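Local coordinates for SusD homolog (Bacteroides thetaiotaomicron VPI-5482, PDB 3IV0), which probably binds glycans at the outer membrane as a member of the SusD family, although its own ligand is not established, at residues L105-D110 against F123-I128; E19-E23 against K119-F123. All coordinates share one frame; numbering follows the deposited sequence.

Contacts 1 and 2 lie on one side of the chain's centre, their own centres about 8 Å apart, and both are built on helix 117-142. That helix meets the end of helix 93-108 in contact 1 and the start of helix 19-39 in contact 2. Phe123 belongs to both: its CB packs on Ile109, and the far end of its ring reaches residues 19-23. Ile109 also meets the other helix directly, CD1 lying 4.1 Å from Ala22 CB, while Ile109 O probably accepts a hydrogen bond from Arg120 NH1 at 2.8 Å. In each contact a lysine of helix 117-142 pairs with a carboxylate across the gap.

Contact 1. Residues L105-D110 against F123-I128; sequences LLAEID and FKAEAI
Lys124 reaches from helix 117-142 to Asp110, its NZ 2.8 Å from Asp110 OD1 in a salt bridge that uses the syn lone pair of that oxygen. A water that accepts from Lys124 NZ also lies unusually close to Asp110 OD2. The lysine chain sets out with CG beside its backbone N (chi1 -73°) and then runs fully extended, which carries NZ across to the 3-10 turn after helix 93-108. On the way it passes Ile109, whose CG2 sits tightly at 3.5 Å from Lys124 CE. The other arm of Ile109 ends in CD1, at the edge of the Phe123 ring and 3.8 Å from Phe123 CB. Further along, Leu106 spreads its two methyls along one side of helix 117-142: its CD2 rests 3.7 Å from Lys124 O, and its CD1 meets Ile128 CG1, the two side chains crossing at about a right angle. Leu105 CD2 covers Ala127 CB at 3.8 Å; the small side chain of Ala127 probably lets Leu105 approach this closely, with Leu106 a looser neighbour. With an alanine at Lys124, Asp110 would probably lose this salt-bridge partner and the CG2 side of Ile109 its cover. The lysine thus serves twice, its methylenes extending the apolar seam of this antiparallel helical hairpin while its charge is probably balanced by Asp110 toward the solvent-facing end of the contact.

Contact 2. Residues E19-E23 against K119-F123; sequences ETNAE and KRSRF
Residues 19-23 and 119-123 are single turns of two helices that run almost parallel, 8° between their directions, with axes 11.0 Å apart at closest approach. Glu19 and Lys119 bridge the gap by a salt bridge, Lys119 NZ lying 3.0 Å from Glu19 OE2 on the syn side but 29° out of the carboxylate plane. The two chains differ in shape: Glu19 is extended, with CG anti to the backbone N, whereas Lys119 bends at chi2 and chi4. The bends turn NZ back to Glu19 OE2, while Lys119 CG, nearer the backbone, separately lies 3.5 Å from the same oxygen, and the carboxylate lies over the lysine stem as well as beside its NZ. Helix 19-39 and helix 117-142 belong to the largely helical part of the fold that the SusD family shares with TPR-like proteins, and Phe123 fills the space between them. The far end of its ring points at the first helix: CE2 lies 3.9 Å from Glu19 O, which, like the Ala22 methyl, is near the ring plane at the edge. Glu23 crosses the end of the ring at about a right angle, its CD 3.6 Å from Phe123 CZ and its carboxylate plane turned 39° from that of the ring. Lys119 O stands 3.2 Å above one face, offset toward the rim. The polar end of Glu23 is held chiefly by a salt bridge from OE2 to Arg199, which also touches Phe123. A water in the plane of the ring, at its edge, accepts from Lys119 NZ at 3.2 Å; its very close approach to Glu23 OE2 is doubtful as a hydrogen bond.

Contact 1. Residues L105-D110 against F123-I128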
loop_
_atom_site.group_PDB
_atom_site.type_symbol
_atom_site.label_atom_id
_atom_site.label_comp_id
_atom_site.label_asym_id
_atom_site.label_seq_id
_atom_site.Cartn_x
_atom_site.Cartn_y
_atom_site.Cartn_z
ATOM N N LEU A 105 1.085 12.040 21.137
ATOM C CA LEU A 105 -0.138 12.826 20.955
ATOM C C LEU A 105 -1.270 12.234 21.783
ATOM O O LEU A 105 -2.033 12.957 22.451
ATOM C CB LEU A 105 -0.516 12.909 19.459
ATOM C CG LEU A 105 -1.773 13.731 19.138
ATOM C CD1 LEU A 105 -1.747 14.339 17.729
ATOM C CD2 LEU A 105 -3.040 12.919 19.261
ATOM N N LEU A 106 -1.425 10.924 21.755
ATOM C CA LEU A 106 -2.546 10.314 22.456
ATOM C C LEU A 106 -2.407 10.527 23.982
ATOM O O LEU A 106 -3.416 10.693 24.678
ATOM C CB LEU A 106 -2.684 8.829 22.090
ATOM C CG LEU A 106 -3.127 8.615 20.642
ATOM C CD1 LEU A 106 -2.843 7.168 20.224
ATOM C CD2 LEU A 106 -4.605 8.982 20.489
ATOM N N ALA A 107 -1.183 10.534 24.480
ATOM C CA ALA A 107 -0.914 10.711 25.918
ATOM C C ALA A 107 -1.032 12.159 26.357
ATOM O O ALA A 107 -1.267 12.418 27.574
ATOM C CB ALA A 107 0.479 10.196 26.224
ATOM N N GLU A 108 -0.820 13.122 25.461
ATOM C CA GLU A 108 -0.672 14.525 25.870
ATOM C C GLU A 108 -1.777 15.453 25.402
ATOM O O GLU A 108 -1.951 16.527 25.986
ATOM C CB GLU A 108 0.661 15.078 25.389
ATOM C CG GLU A 108 1.917 14.353 25.835
ATOM C CD GLU A 108 2.118 14.362 27.338
ATOM O OE1 GLU A 108 1.554 15.249 28.003
ATOM O OE2 GLU A 108 2.799 13.461 27.849
ATOM N N ILE A 109 -2.497 15.121 24.341
ATOM C CA ILE A 109 -3.416 16.080 23.721
ATOM C C ILE A 109 -4.570 16.551 24.657
ATOM O O ILE A 109 -5.080 17.659 24.482
ATOM C CB ILE A 109 -3.994 15.557 22.352
ATOM C CG1 ILE A 109 -4.575 16.731 21.550
ATOM C CG2 ILE A 109 -5.022 14.414 22.550
ATOM C CD1 ILE A 109 -4.809 16.354 20.069
ATOM N N ASP A 110 -4.967 15.726 25.617
ATOM C CA ASP A 110 -6.022 16.125 26.576
ATOM C C ASP A 110 -5.579 17.304 27.434
ATOM O O ASP A 110 -6.430 17.995 28.018
ATOM C CB ASP A 110 -6.407 14.959 27.501
ATOM C CG ASP A 110 -7.251 13.915 26.821
ATOM O OD1 ASP A 110 -7.892 14.257 25.828
ATOM O OD2 ASP A 110 -7.288 12.747 27.297
ATOM N N PHE A 123 -8.190 14.379 15.995
ATOM C CA PHE A 123 -6.747 14.230 15.953
ATOM C C PHE A 123 -6.346 12.934 16.642
ATOM O O PHE A 123 -5.396 12.259 16.232
ATOM C CB PHE A 123 -6.045 15.455 16.561
ATOM C CG PHE A 123 -6.289 16.765 15.818
ATOM C CD1 PHE A 123 -6.885 16.814 14.581
ATOM C CD2 PHE A 123 -5.850 17.959 16.391
ATOM C CE1 PHE A 123 -7.083 18.036 13.937
ATOM C CE2 PHE A 123 -6.051 19.182 15.749
ATOM C CZ PHE A 123 -6.655 19.226 14.548
ATOM N N LYS A 124 -7.056 12.576 17.704
ATOM C CA LYS A 124 -6.803 11.312 18.362
ATOM C C LYS A 124 -7.104 10.194 17.375
ATOM O O LYS A 124 -6.321 9.233 17.270
ATOM C CB LYS A 124 -7.665 11.143 19.609
ATOM C CG LYS A 124 -7.246 12.007 20.797
ATOM C CD LYS A 124 -8.233 11.768 21.969
ATOM C CE LYS A 124 -7.933 12.599 23.177
ATOM N NZ LYS A 124 -9.116 12.481 24.114
ATOM N N ALA A 125 -8.254 10.242 16.706
ATOM C CA ALA A 125 -8.631 9.194 15.737
ATOM C C ALA A 125 -7.604 9.078 14.623
ATOM O O ALA A 125 -7.216 7.946 14.234
ATOM C CB ALA A 125 -9.981 9.476 15.158
ATOM N N GLU A 126 -7.125 10.200 14.105
ATOM C CA GLU A 126 -6.109 10.175 13.090
ATOM C C GLU A 126 -4.797 9.597 13.570
ATOM O O GLU A 126 -4.137 8.817 12.849
ATOM C CB GLU A 126 -5.868 11.592 12.547
ATOM C CG GLU A 126 -6.999 12.177 11.782
ATOM C CD GLU A 126 -6.622 13.494 11.180
ATOM O OE1 GLU A 126 -5.724 13.518 10.330
ATOM O OE2 GLU A 126 -7.185 14.538 11.564
ATOM N N ALA A 127 -4.416 9.896 14.804
ATOM C CA ALA A 127 -3.201 9.357 15.362
ATOM C C ALA A 127 -3.326 7.843 15.559
ATOM O O ALA A 127 -2.355 7.110 15.293
ATOM C CB ALA A 127 -2.877 10.052 16.722
ATOM N N ILE A 128 -4.473 7.371 16.031
ATOM C CA ILE A 128 -4.684 5.925 16.154
ATOM C C ILE A 128 -4.629 5.274 14.779
ATOM O O ILE A 128 -4.005 4.209 14.618
ATOM C CB ILE A 128 -6.011 5.636 16.815
ATOM C CG1 ILE A 128 -5.941 6.043 18.285
ATOM C CG2 ILE A 128 -6.375 4.126 16.703
ATOM C CD1 ILE A 128 -7.318 6.274 18.939
HETATM O O HOH W 1 -7.568 10.518 26.097
#

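Contact 2. Residues E19-E23 against K119-F123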
loop_
_atom_site.group_PDB
_atom_site.type_symbol
_atom_site.label_atom_id
_atom_site.label_comp_id
_atom_site.label_asym_id
_atom_site.label_seq_id
_atom_site.Cartn_x
_atom_site.Cartn_y
_atom_site.Cartn_z
ATOM N N GLU A 19 -4.922 24.227 19.480
ATOM C CA GLU A 19 -5.290 23.373 18.343
ATOM C C GLU A 19 -4.275 23.417 17.220
ATOM O O GLU A 19 -3.977 22.394 16.602
ATOM C CB GLU A 19 -6.678 23.747 17.778
ATOM C CG GLU A 19 -7.096 22.979 16.503
ATOM C CD GLU A 19 -8.486 23.362 15.964
ATOM O OE1 GLU A 19 -9.363 23.770 16.770
ATOM O OE2 GLU A 19 -8.703 23.226 14.726
ATOM N N THR A 20 -3.782 24.600 16.900
ATOM C CA THR A 20 -2.863 24.762 15.783
ATOM C C THR A 20 -1.575 23.969 16.001
ATOM O O THR A 20 -1.099 23.251 15.092
ATOM C CB THR A 20 -2.559 26.271 15.576
ATOM O OG1 THR A 20 -3.789 26.922 15.242
ATOM C CG2 THR A 20 -1.565 26.471 14.465
ATOM N N ASN A 21 -1.024 24.021 17.203
ATOM C CA ASN A 21 0.200 23.296 17.492
ATOM C C ASN A 21 -0.058 21.790 17.585
ATOM O O ASN A 21 0.766 20.985 17.131
ATOM C CB ASN A 21 0.822 23.843 18.762
ATOM C CG ASN A 21 1.259 25.280 18.601
ATOM O OD1 ASN A 21 1.205 25.832 17.495
ATOM N ND2 ASN A 21 1.696 25.889 19.687
ATOM N N ALA A 22 -1.200 21.411 18.123
ATOM C CA ALA A 22 -1.556 19.993 18.157
ATOM C C ALA A 22 -1.705 19.459 16.735
ATOM O O ALA A 22 -1.250 18.339 16.454
ATOM C CB ALA A 22 -2.831 19.746 18.966
ATOM N N GLU A 23 -2.309 20.231 15.838
ATOM C CA GLU A 23 -2.441 19.814 14.456
ATOM C C GLU A 23 -1.093 19.715 13.767
ATOM O O GLU A 23 -0.882 18.781 13.005
ATOM C CB GLU A 23 -3.404 20.698 13.680
ATOM C CG GLU A 23 -3.783 20.132 12.300
ATOM C CD GLU A 23 -5.055 20.734 11.735
ATOM O OE1 GLU A 23 -5.323 21.932 12.022
ATOM O OE2 GLU A 23 -5.799 20.029 11.006
ATOM N N LYS A 119 -12.337 18.577 17.210
ATOM C CA LYS A 119 -10.996 18.487 16.661
ATOM C C LYS A 119 -10.101 17.623 17.536
ATOM O O LYS A 119 -9.288 16.862 17.030
ATOM C CB LYS A 119 -10.376 19.872 16.446
ATOM C CG LYS A 119 -11.039 20.684 15.320
ATOM C CD LYS A 119 -11.081 19.939 13.992
ATOM C CE LYS A 119 -11.344 20.901 12.839
ATOM N NZ LYS A 119 -10.189 21.813 12.599
ATOM N N ARG A 120 -10.219 17.728 18.855
ATOM C CA ARG A 120 -9.422 16.881 19.740
ATOM C C ARG A 120 -9.701 15.407 19.475
ATOM O O ARG A 120 -8.755 14.600 19.336
ATOM C CB ARG A 120 -9.673 17.233 21.228
ATOM C CG ARG A 120 -8.918 16.340 22.165
ATOM C CD ARG A 120 -8.395 16.941 23.437
ATOM N NE ARG A 120 -9.265 17.939 24.059
ATOM C CZ ARG A 120 -8.785 18.938 24.777
ATOM N NH1 ARG A 120 -7.480 19.075 24.932
ATOM N NH2 ARG A 120 -9.608 19.835 25.294
ATOM N N SER A 121 -10.968 15.046 19.346
ATOM C CA SER A 121 -11.358 13.675 19.055
ATOM C C SER A 121 -10.866 13.253 17.676
ATOM O O SER A 121 -10.405 12.112 17.506
ATOM C CB SER A 121 -12.861 13.491 19.100
ATOM O OG SER A 121 -13.340 13.735 20.423
ATOM N N ARG A 122 -10.947 14.133 16.696
ATOM C CA ARG A 122 -10.486 13.811 15.352
ATOM C C ARG A 122 -8.990 13.561 15.338
ATOM O O ARG A 122 -8.537 12.588 14.717
ATOM C CB ARG A 122 -10.837 14.950 14.407
ATOM C CG ARG A 122 -10.360 14.709 12.974
ATOM C CD ARG A 122 -10.867 15.735 12.009
ATOM N NE ARG A 122 -12.306 15.694 12.001
ATOM C CZ ARG A 122 -13.099 16.577 11.432
ATOM N NH1 ARG A 122 -12.582 17.608 10.779
ATOM N NH2 ARG A 122 -14.415 16.426 11.532
ATOM N N PHE A 123 -8.190 14.379 15.995
ATOM C CA PHE A 123 -6.747 14.230 15.953
ATOM C C PHE A 123 -6.346 12.934 16.642
ATOM O O PHE A 123 -5.396 12.259 16.232
ATOM C CB PHE A 123 -6.045 15.455 16.561
ATOM C CG PHE A 123 -6.289 16.765 15.818
ATOM C CD1 PHE A 123 -6.885 16.814 14.581
ATOM C CD2 PHE A 123 -5.850 17.959 16.391
ATOM C CE1 PHE A 123 -7.083 18.036 13.937
ATOM C CE2 PHE A 123 -6.051 19.182 15.749
ATOM C CZ PHE A 123 -6.655 19.226 14.548
HETATM O O HOH W 2 -8.207 19.843 11.037
#